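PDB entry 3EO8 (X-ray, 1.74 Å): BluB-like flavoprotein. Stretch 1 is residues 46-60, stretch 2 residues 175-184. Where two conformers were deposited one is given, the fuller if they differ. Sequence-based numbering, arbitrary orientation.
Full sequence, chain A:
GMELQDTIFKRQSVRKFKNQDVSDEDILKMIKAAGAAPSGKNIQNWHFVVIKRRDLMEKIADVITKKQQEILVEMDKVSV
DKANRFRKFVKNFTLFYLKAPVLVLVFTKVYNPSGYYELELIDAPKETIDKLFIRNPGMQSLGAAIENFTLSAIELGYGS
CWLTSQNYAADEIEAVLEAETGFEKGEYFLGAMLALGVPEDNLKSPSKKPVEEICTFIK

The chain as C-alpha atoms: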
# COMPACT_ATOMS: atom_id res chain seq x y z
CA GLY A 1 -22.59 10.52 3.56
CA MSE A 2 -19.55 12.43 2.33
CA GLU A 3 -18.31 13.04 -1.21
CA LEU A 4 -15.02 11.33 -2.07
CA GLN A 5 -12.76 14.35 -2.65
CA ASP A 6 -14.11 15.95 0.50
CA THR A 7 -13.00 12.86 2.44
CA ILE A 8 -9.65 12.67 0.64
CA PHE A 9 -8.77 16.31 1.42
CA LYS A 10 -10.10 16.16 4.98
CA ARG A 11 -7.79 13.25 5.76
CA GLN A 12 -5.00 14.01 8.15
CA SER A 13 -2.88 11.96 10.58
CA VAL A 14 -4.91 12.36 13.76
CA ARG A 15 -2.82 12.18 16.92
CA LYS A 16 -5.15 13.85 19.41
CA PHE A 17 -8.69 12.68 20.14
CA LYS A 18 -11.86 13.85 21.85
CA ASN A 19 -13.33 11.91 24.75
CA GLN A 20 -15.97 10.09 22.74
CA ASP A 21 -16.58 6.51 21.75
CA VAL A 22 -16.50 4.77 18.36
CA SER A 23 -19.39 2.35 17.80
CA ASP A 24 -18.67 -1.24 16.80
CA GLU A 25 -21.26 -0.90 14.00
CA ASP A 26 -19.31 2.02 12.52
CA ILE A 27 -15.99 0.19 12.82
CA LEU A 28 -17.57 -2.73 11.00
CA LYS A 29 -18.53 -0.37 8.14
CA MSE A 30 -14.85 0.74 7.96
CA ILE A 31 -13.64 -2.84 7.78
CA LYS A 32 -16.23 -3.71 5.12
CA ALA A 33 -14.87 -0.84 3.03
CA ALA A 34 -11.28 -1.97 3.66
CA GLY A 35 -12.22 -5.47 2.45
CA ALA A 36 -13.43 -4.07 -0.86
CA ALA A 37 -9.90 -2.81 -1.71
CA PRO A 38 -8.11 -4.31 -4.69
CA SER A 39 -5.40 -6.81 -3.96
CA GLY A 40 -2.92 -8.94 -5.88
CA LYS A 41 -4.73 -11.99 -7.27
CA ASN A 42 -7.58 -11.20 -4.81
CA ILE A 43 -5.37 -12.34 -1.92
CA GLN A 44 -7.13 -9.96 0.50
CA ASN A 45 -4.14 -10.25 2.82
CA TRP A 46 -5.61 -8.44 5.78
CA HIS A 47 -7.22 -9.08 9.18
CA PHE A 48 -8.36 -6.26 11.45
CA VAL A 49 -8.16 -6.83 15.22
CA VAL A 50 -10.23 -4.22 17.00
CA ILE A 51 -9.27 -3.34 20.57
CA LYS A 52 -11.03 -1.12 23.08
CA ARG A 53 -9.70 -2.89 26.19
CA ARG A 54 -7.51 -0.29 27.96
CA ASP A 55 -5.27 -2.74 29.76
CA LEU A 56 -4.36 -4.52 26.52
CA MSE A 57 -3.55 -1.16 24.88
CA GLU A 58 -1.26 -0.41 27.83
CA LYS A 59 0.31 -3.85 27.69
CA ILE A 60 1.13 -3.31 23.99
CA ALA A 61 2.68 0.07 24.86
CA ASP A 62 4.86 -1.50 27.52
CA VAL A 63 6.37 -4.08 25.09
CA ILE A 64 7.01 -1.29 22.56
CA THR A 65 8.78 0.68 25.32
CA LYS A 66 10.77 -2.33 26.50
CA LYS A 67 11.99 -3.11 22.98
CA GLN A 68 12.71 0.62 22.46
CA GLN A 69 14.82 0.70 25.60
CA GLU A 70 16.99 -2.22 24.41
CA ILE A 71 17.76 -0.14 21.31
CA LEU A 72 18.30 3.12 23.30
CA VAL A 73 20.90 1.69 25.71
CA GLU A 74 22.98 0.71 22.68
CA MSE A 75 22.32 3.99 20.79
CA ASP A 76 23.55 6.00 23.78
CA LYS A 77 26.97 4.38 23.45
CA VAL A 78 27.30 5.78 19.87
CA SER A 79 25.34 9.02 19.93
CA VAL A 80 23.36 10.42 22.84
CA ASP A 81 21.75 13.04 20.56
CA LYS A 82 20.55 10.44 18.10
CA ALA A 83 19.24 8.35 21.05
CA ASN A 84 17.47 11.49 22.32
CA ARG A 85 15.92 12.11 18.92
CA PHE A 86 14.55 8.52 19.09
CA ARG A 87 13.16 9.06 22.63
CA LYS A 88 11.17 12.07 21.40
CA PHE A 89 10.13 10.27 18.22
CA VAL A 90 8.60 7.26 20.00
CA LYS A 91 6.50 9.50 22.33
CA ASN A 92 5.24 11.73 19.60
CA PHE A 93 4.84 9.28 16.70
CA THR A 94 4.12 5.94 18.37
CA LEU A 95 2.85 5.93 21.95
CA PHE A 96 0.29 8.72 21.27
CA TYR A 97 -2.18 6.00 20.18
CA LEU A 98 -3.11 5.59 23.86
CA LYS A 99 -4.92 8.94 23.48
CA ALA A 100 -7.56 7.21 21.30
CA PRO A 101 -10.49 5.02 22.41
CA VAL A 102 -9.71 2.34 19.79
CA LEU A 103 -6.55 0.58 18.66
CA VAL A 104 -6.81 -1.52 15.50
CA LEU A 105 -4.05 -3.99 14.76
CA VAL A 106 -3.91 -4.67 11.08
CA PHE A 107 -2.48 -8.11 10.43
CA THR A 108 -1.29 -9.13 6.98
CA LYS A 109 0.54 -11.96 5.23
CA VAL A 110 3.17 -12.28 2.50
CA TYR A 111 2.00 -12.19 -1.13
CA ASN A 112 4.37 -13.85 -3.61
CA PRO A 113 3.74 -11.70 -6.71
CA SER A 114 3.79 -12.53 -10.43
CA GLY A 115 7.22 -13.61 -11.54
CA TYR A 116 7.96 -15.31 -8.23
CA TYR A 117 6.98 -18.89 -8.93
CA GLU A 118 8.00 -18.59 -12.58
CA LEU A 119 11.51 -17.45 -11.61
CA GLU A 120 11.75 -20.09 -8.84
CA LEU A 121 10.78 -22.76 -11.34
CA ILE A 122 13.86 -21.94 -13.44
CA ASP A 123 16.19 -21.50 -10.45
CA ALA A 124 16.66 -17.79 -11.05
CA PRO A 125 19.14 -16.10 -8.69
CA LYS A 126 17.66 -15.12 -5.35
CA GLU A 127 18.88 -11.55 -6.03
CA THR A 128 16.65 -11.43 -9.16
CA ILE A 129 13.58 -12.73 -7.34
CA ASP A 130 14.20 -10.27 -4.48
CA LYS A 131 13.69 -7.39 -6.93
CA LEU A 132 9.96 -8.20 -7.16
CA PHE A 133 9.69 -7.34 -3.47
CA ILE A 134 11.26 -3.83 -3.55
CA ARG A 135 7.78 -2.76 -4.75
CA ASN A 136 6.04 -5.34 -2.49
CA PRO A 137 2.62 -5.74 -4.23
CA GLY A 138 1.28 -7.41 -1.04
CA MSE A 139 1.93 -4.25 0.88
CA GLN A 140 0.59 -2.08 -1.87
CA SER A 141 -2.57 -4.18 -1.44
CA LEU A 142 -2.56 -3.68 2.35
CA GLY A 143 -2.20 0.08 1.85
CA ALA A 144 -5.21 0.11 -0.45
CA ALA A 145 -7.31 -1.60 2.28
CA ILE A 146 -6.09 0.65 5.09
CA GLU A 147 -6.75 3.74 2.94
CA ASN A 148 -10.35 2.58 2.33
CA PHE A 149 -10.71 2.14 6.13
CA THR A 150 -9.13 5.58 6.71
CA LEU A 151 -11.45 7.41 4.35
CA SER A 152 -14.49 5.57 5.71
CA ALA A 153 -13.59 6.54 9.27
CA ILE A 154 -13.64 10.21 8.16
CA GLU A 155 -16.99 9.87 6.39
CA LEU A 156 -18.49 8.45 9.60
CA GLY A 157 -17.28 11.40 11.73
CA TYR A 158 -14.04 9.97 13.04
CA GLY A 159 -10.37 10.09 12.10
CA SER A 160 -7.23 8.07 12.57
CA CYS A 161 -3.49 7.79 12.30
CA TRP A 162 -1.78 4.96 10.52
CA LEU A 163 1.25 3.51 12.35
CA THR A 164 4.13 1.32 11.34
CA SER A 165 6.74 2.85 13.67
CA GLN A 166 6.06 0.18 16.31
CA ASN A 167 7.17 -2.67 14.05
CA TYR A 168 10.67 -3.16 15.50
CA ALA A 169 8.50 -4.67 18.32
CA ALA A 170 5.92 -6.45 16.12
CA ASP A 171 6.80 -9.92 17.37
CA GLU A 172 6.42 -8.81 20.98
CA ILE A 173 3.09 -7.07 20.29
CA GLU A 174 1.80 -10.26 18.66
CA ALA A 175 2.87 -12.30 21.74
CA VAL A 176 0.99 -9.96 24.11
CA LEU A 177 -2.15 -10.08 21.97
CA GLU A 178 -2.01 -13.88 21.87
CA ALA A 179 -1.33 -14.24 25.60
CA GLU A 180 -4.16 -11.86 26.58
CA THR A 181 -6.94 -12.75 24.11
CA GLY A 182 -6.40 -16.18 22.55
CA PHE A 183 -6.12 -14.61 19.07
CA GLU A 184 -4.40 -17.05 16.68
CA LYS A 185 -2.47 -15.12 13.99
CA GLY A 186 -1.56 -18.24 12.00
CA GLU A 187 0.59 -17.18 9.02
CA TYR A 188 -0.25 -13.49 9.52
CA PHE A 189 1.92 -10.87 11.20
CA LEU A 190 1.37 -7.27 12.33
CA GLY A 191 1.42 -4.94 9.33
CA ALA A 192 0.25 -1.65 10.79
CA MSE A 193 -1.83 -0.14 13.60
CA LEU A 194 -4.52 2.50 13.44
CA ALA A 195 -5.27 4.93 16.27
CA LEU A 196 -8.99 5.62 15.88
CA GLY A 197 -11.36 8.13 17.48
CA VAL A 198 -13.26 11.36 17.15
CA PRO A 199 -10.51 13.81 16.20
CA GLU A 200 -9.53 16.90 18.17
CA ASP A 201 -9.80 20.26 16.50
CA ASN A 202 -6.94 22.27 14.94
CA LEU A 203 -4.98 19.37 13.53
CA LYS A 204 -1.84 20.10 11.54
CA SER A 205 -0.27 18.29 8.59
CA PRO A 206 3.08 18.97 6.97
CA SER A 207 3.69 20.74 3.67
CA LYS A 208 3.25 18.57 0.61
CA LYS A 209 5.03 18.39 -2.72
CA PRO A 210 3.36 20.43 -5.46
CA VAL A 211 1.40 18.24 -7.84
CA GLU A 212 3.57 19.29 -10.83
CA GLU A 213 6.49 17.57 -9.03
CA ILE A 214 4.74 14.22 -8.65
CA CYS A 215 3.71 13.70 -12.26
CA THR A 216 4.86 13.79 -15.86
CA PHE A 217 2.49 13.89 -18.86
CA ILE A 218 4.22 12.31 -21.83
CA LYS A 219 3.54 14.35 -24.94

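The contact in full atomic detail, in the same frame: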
# COMPACT_ATOMS: atom_id res chain seq x y z
N TRP A 46 -5.39 -9.35 4.66
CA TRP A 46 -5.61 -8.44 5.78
C TRP A 46 -6.55 -9.05 6.80
O TRP A 46 -7.44 -9.81 6.44
CB TRP A 46 -6.19 -7.13 5.27
CG TRP A 46 -7.30 -7.26 4.23
CD1 TRP A 46 -8.58 -7.68 4.41
CD2 TRP A 46 -7.23 -6.82 2.87
NE1 TRP A 46 -9.29 -7.58 3.24
CE2 TRP A 46 -8.48 -7.05 2.28
CE3 TRP A 46 -6.20 -6.29 2.09
CZ2 TRP A 46 -8.74 -6.75 0.92
CZ3 TRP A 46 -6.44 -6.01 0.76
CH2 TRP A 46 -7.71 -6.22 0.20
N HIS A 47 -6.32 -8.71 8.08
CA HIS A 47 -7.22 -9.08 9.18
C HIS A 47 -7.16 -7.95 10.20
O HIS A 47 -6.09 -7.59 10.66
CB HIS A 47 -6.84 -10.42 9.85
CG HIS A 47 -7.90 -10.93 10.77
ND1 HIS A 47 -8.95 -11.71 10.33
CD2 HIS A 47 -8.11 -10.73 12.09
CE1 HIS A 47 -9.75 -11.98 11.35
NE2 HIS A 47 -9.26 -11.40 12.43
N PHE A 48 -8.31 -7.39 10.55
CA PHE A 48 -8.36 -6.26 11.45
C PHE A 48 -8.77 -6.70 12.86
O PHE A 48 -9.90 -7.18 13.04
CB PHE A 48 -9.36 -5.20 10.93
CG PHE A 48 -8.97 -4.63 9.60
CD1 PHE A 48 -9.19 -5.35 8.42
CD2 PHE A 48 -8.33 -3.40 9.52
CE1 PHE A 48 -8.77 -4.85 7.20
CE2 PHE A 48 -7.92 -2.89 8.30
CZ PHE A 48 -8.13 -3.61 7.14
N VAL A 49 -7.89 -6.51 13.83
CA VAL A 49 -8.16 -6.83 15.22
C VAL A 49 -8.50 -5.56 15.97
O VAL A 49 -7.68 -4.68 16.11
CB VAL A 49 -6.95 -7.52 15.89
CG1 VAL A 49 -7.24 -7.88 17.35
CG2 VAL A 49 -6.58 -8.77 15.10
N VAL A 50 -9.75 -5.45 16.41
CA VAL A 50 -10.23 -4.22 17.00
C VAL A 50 -10.20 -4.26 18.53
O VAL A 50 -10.84 -5.11 19.16
CB VAL A 50 -11.68 -3.98 16.56
CG1 VAL A 50 -12.19 -2.68 17.17
CG2 VAL A 50 -11.75 -3.91 15.04
N ILE A 51 -9.45 -3.34 19.13
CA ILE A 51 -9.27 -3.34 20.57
C ILE A 51 -9.77 -2.06 21.19
O ILE A 51 -9.39 -0.98 20.78
CB ILE A 51 -7.77 -3.49 20.93
CG1 ILE A 51 -7.24 -4.80 20.40
CG2 ILE A 51 -7.55 -3.45 22.45
CD1 ILE A 51 -5.72 -4.84 20.31
N LYS A 52 -10.62 -2.21 22.21
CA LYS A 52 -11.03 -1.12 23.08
C LYS A 52 -10.59 -1.35 24.53
O LYS A 52 -10.71 -0.45 25.37
CB LYS A 52 -12.55 -0.93 23.01
CG LYS A 52 -13.05 -0.31 21.71
CD LYS A 52 -14.58 -0.29 21.66
CE LYS A 52 -15.14 0.20 20.34
NZ LYS A 52 -16.62 0.27 20.45
N ARG A 53 -10.05 -2.54 24.82
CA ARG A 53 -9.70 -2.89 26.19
C ARG A 53 -8.45 -2.11 26.61
O ARG A 53 -7.38 -2.30 26.07
CB ARG A 53 -9.48 -4.40 26.32
CG ARG A 53 -9.53 -4.90 27.75
CD ARG A 53 -8.88 -6.28 27.91
NE ARG A 53 -9.62 -7.33 27.22
CZ ARG A 53 -9.10 -8.47 26.78
NH1 ARG A 53 -7.80 -8.73 26.90
NH2 ARG A 53 -9.87 -9.36 26.18
N ARG A 54 -8.60 -1.22 27.59
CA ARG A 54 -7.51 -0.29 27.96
C ARG A 54 -6.27 -1.04 28.41
O ARG A 54 -5.16 -0.67 28.03
CB ARG A 54 -7.86 0.68 29.09
CG ARG A 54 -8.95 1.68 28.81
CD ARG A 54 -8.66 2.56 27.60
NE ARG A 54 -7.30 3.07 27.48
CZ ARG A 54 -6.91 3.89 26.50
NH1 ARG A 54 -7.79 4.32 25.59
NH2 ARG A 54 -5.63 4.29 26.43
N ASP A 55 -6.45 -2.10 29.20
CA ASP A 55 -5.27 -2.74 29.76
C ASP A 55 -4.45 -3.42 28.68
O ASP A 55 -3.24 -3.54 28.84
CB ASP A 55 -5.62 -3.72 30.87
CG ASP A 55 -6.15 -5.01 30.33
OD1 ASP A 55 -7.34 -5.01 29.94
OD2 ASP A 55 -5.37 -6.00 30.26
N LEU A 56 -5.09 -3.92 27.63
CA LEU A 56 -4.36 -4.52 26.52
C LEU A 56 -3.59 -3.44 25.74
O LEU A 56 -2.44 -3.62 25.36
CB LEU A 56 -5.33 -5.29 25.61
CG LEU A 56 -4.81 -5.96 24.36
CD1 LEU A 56 -3.59 -6.84 24.64
CD2 LEU A 56 -5.95 -6.78 23.76
N MSE A 57 -4.23 -2.30 25.52
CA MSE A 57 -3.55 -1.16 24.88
C MSE A 57 -2.31 -0.75 25.68
O MSE A 57 -1.27 -0.43 25.11
CB MSE A 57 -4.52 0.04 24.75
CG MSE A 57 -5.57 -0.20 23.70
SE MSE A 57 -7.05 1.08 23.75
CE MSE A 57 -6.09 2.54 22.96
N GLU A 58 -2.40 -0.81 27.01
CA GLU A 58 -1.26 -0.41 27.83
C GLU A 58 -0.20 -1.49 27.80
O GLU A 58 1.01 -1.20 27.83
CB GLU A 58 -1.69 -0.19 29.28
CG GLU A 58 -2.68 0.96 29.45
CD GLU A 58 -2.04 2.33 29.37
OE1 GLU A 58 -0.79 2.41 29.34
OE2 GLU A 58 -2.81 3.34 29.34
N LYS A 59 -0.63 -2.75 27.79
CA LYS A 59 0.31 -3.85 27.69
C LYS A 59 1.12 -3.80 26.40
O LYS A 59 2.30 -4.11 26.39
CB LYS A 59 -0.41 -5.20 27.85
CG LYS A 59 -0.75 -5.50 29.31
CD LYS A 59 -1.64 -6.71 29.48
CE LYS A 59 -1.95 -7.00 30.96
NZ LYS A 59 -3.06 -6.12 31.46
N ILE A 60 0.48 -3.41 25.32
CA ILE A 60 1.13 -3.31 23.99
C ILE A 60 2.16 -2.18 24.07
O ILE A 60 3.28 -2.30 23.61
CB ILE A 60 0.06 -3.13 22.90
CG1 ILE A 60 -0.70 -4.46 22.69
CG2 ILE A 60 0.68 -2.68 21.57
CD1 ILE A 60 -1.99 -4.29 21.89
N ALA A 175 2.81 -11.43 20.56
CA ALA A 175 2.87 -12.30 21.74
C ALA A 175 1.94 -11.83 22.86
O ALA A 175 1.26 -12.63 23.49
CB ALA A 175 4.29 -12.38 22.25
N VAL A 176 1.93 -10.53 23.13
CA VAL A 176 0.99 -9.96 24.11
C VAL A 176 -0.45 -10.20 23.69
O VAL A 176 -1.27 -10.63 24.51
CB VAL A 176 1.19 -8.43 24.29
CG1 VAL A 176 0.05 -7.83 25.13
CG2 VAL A 176 2.56 -8.17 24.89
N LEU A 177 -0.78 -9.90 22.44
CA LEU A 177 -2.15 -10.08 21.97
C LEU A 177 -2.59 -11.52 22.16
O LEU A 177 -3.70 -11.78 22.64
CB LEU A 177 -2.25 -9.72 20.48
CG LEU A 177 -3.62 -9.87 19.85
CD1 LEU A 177 -4.63 -8.91 20.51
CD2 LEU A 177 -3.51 -9.62 18.34
N GLU A 178 -1.72 -12.44 21.77
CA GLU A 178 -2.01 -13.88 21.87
C GLU A 178 -2.21 -14.31 23.33
O GLU A 178 -3.18 -14.98 23.66
CB GLU A 178 -0.87 -14.68 21.25
CG GLU A 178 -1.08 -16.17 21.17
CD GLU A 178 0.05 -16.84 20.41
OE1 GLU A 178 0.22 -16.54 19.18
OE2 GLU A 178 0.77 -17.64 21.02
N ALA A 179 -1.30 -13.87 24.19
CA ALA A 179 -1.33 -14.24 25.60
C ALA A 179 -2.59 -13.73 26.32
O ALA A 179 -3.09 -14.39 27.25
CB ALA A 179 -0.08 -13.77 26.30
N GLU A 180 -3.08 -12.57 25.90
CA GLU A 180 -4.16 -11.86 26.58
C GLU A 180 -5.57 -12.08 26.00
O GLU A 180 -6.56 -11.74 26.65
CB GLU A 180 -3.89 -10.35 26.57
CG GLU A 180 -2.66 -9.91 27.31
CD GLU A 180 -2.73 -10.15 28.81
OE1 GLU A 180 -3.81 -10.03 29.42
OE2 GLU A 180 -1.67 -10.46 29.37
N THR A 181 -5.67 -12.63 24.79
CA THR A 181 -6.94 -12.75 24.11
C THR A 181 -7.23 -14.11 23.47
O THR A 181 -8.35 -14.37 23.06
CB THR A 181 -7.05 -11.71 22.95
OG1 THR A 181 -6.16 -12.07 21.89
CG2 THR A 181 -6.75 -10.28 23.41
N GLY A 182 -6.22 -14.96 23.31
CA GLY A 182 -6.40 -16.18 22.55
C GLY A 182 -6.36 -16.03 21.03
O GLY A 182 -6.53 -17.02 20.33
N PHE A 183 -6.15 -14.82 20.51
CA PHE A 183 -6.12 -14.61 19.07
C PHE A 183 -5.03 -15.44 18.45
O PHE A 183 -3.91 -15.39 18.92
CB PHE A 183 -5.88 -13.12 18.75
CG PHE A 183 -5.80 -12.82 17.29
CD1 PHE A 183 -6.95 -12.75 16.53
CD2 PHE A 183 -4.58 -12.63 16.67
CE1 PHE A 183 -6.89 -12.47 15.18
CE2 PHE A 183 -4.53 -12.36 15.31
CZ PHE A 183 -5.67 -12.28 14.58
N GLU A 184 -5.36 -16.19 17.39
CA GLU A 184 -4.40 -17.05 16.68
C GLU A 184 -4.05 -16.42 15.33
O GLU A 184 -4.88 -16.44 14.41
CB GLU A 184 -4.98 -18.45 16.46

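The contact centres on Leu56, whose side chain fits as a knob into a hole formed by Val176, Leu177, Glu180 and Thr181 of the second stretch. The two helices run roughly antiparallel, at 150° with a closest axial approach of 9.9 Å, close enough for branched aliphatic side chains to interlock. Although the CA-to-CB bond of Leu56 points sideways, its t,p rotamer carries the methyls inward: CD1 lies 3.8 Å from Val176 CG1, and CD2 lies 3.6 Å from Thr181 CG2 and 4.1 Å from Leu177 CD1. Val176 CG1 also packs against Lys59 CB at 3.8 Å and Ile60 CG1 at 4.2 Å.

Leu177 links this helical packing to the strand. Its CD1 is 4.2 Å from both Val49 CG1 and Ile51 CD1, residues that alternate along the strand with Val50, which is out of reach. Beyond it, Val49 CG2 sits over one face of the Phe183 ring, 4.0 Å from the ring centroid, in a CH-pi contact. His47 closes this end, its CD2 3.8 Å from Phe183 CE1 at the edge of the phenyl ring.

Phe183 is positioned by the turn that follows the helix. Thr181 OG1 donates to Leu177 O (2.6 Å) and accepts from Phe183 N (3.1 Å), leaving its methyl free to meet Leu56. Between them, Gly182 adopts a positive phi at which a CB would be jammed against the preceding carbonyl oxygen.

Polar groups lie at the edge of the contact. Arg53 NH1 donates the single hydrogen bond between the stretches, to Glu180 O at 3.3 Å. The outer part of the Lys59 chain touches Glu180, with Lys59 CD 3.7 Å from Glu180 CD, while its NZ forms a salt bridge with Asp55 OD2 (2.6 Å). Lys59 NZ remains 4.5 Å from Glu180 OE1, beyond salt-bridge range, but its charge lies near both carboxylates. In all, 506 Å² is buried, summed over both sides.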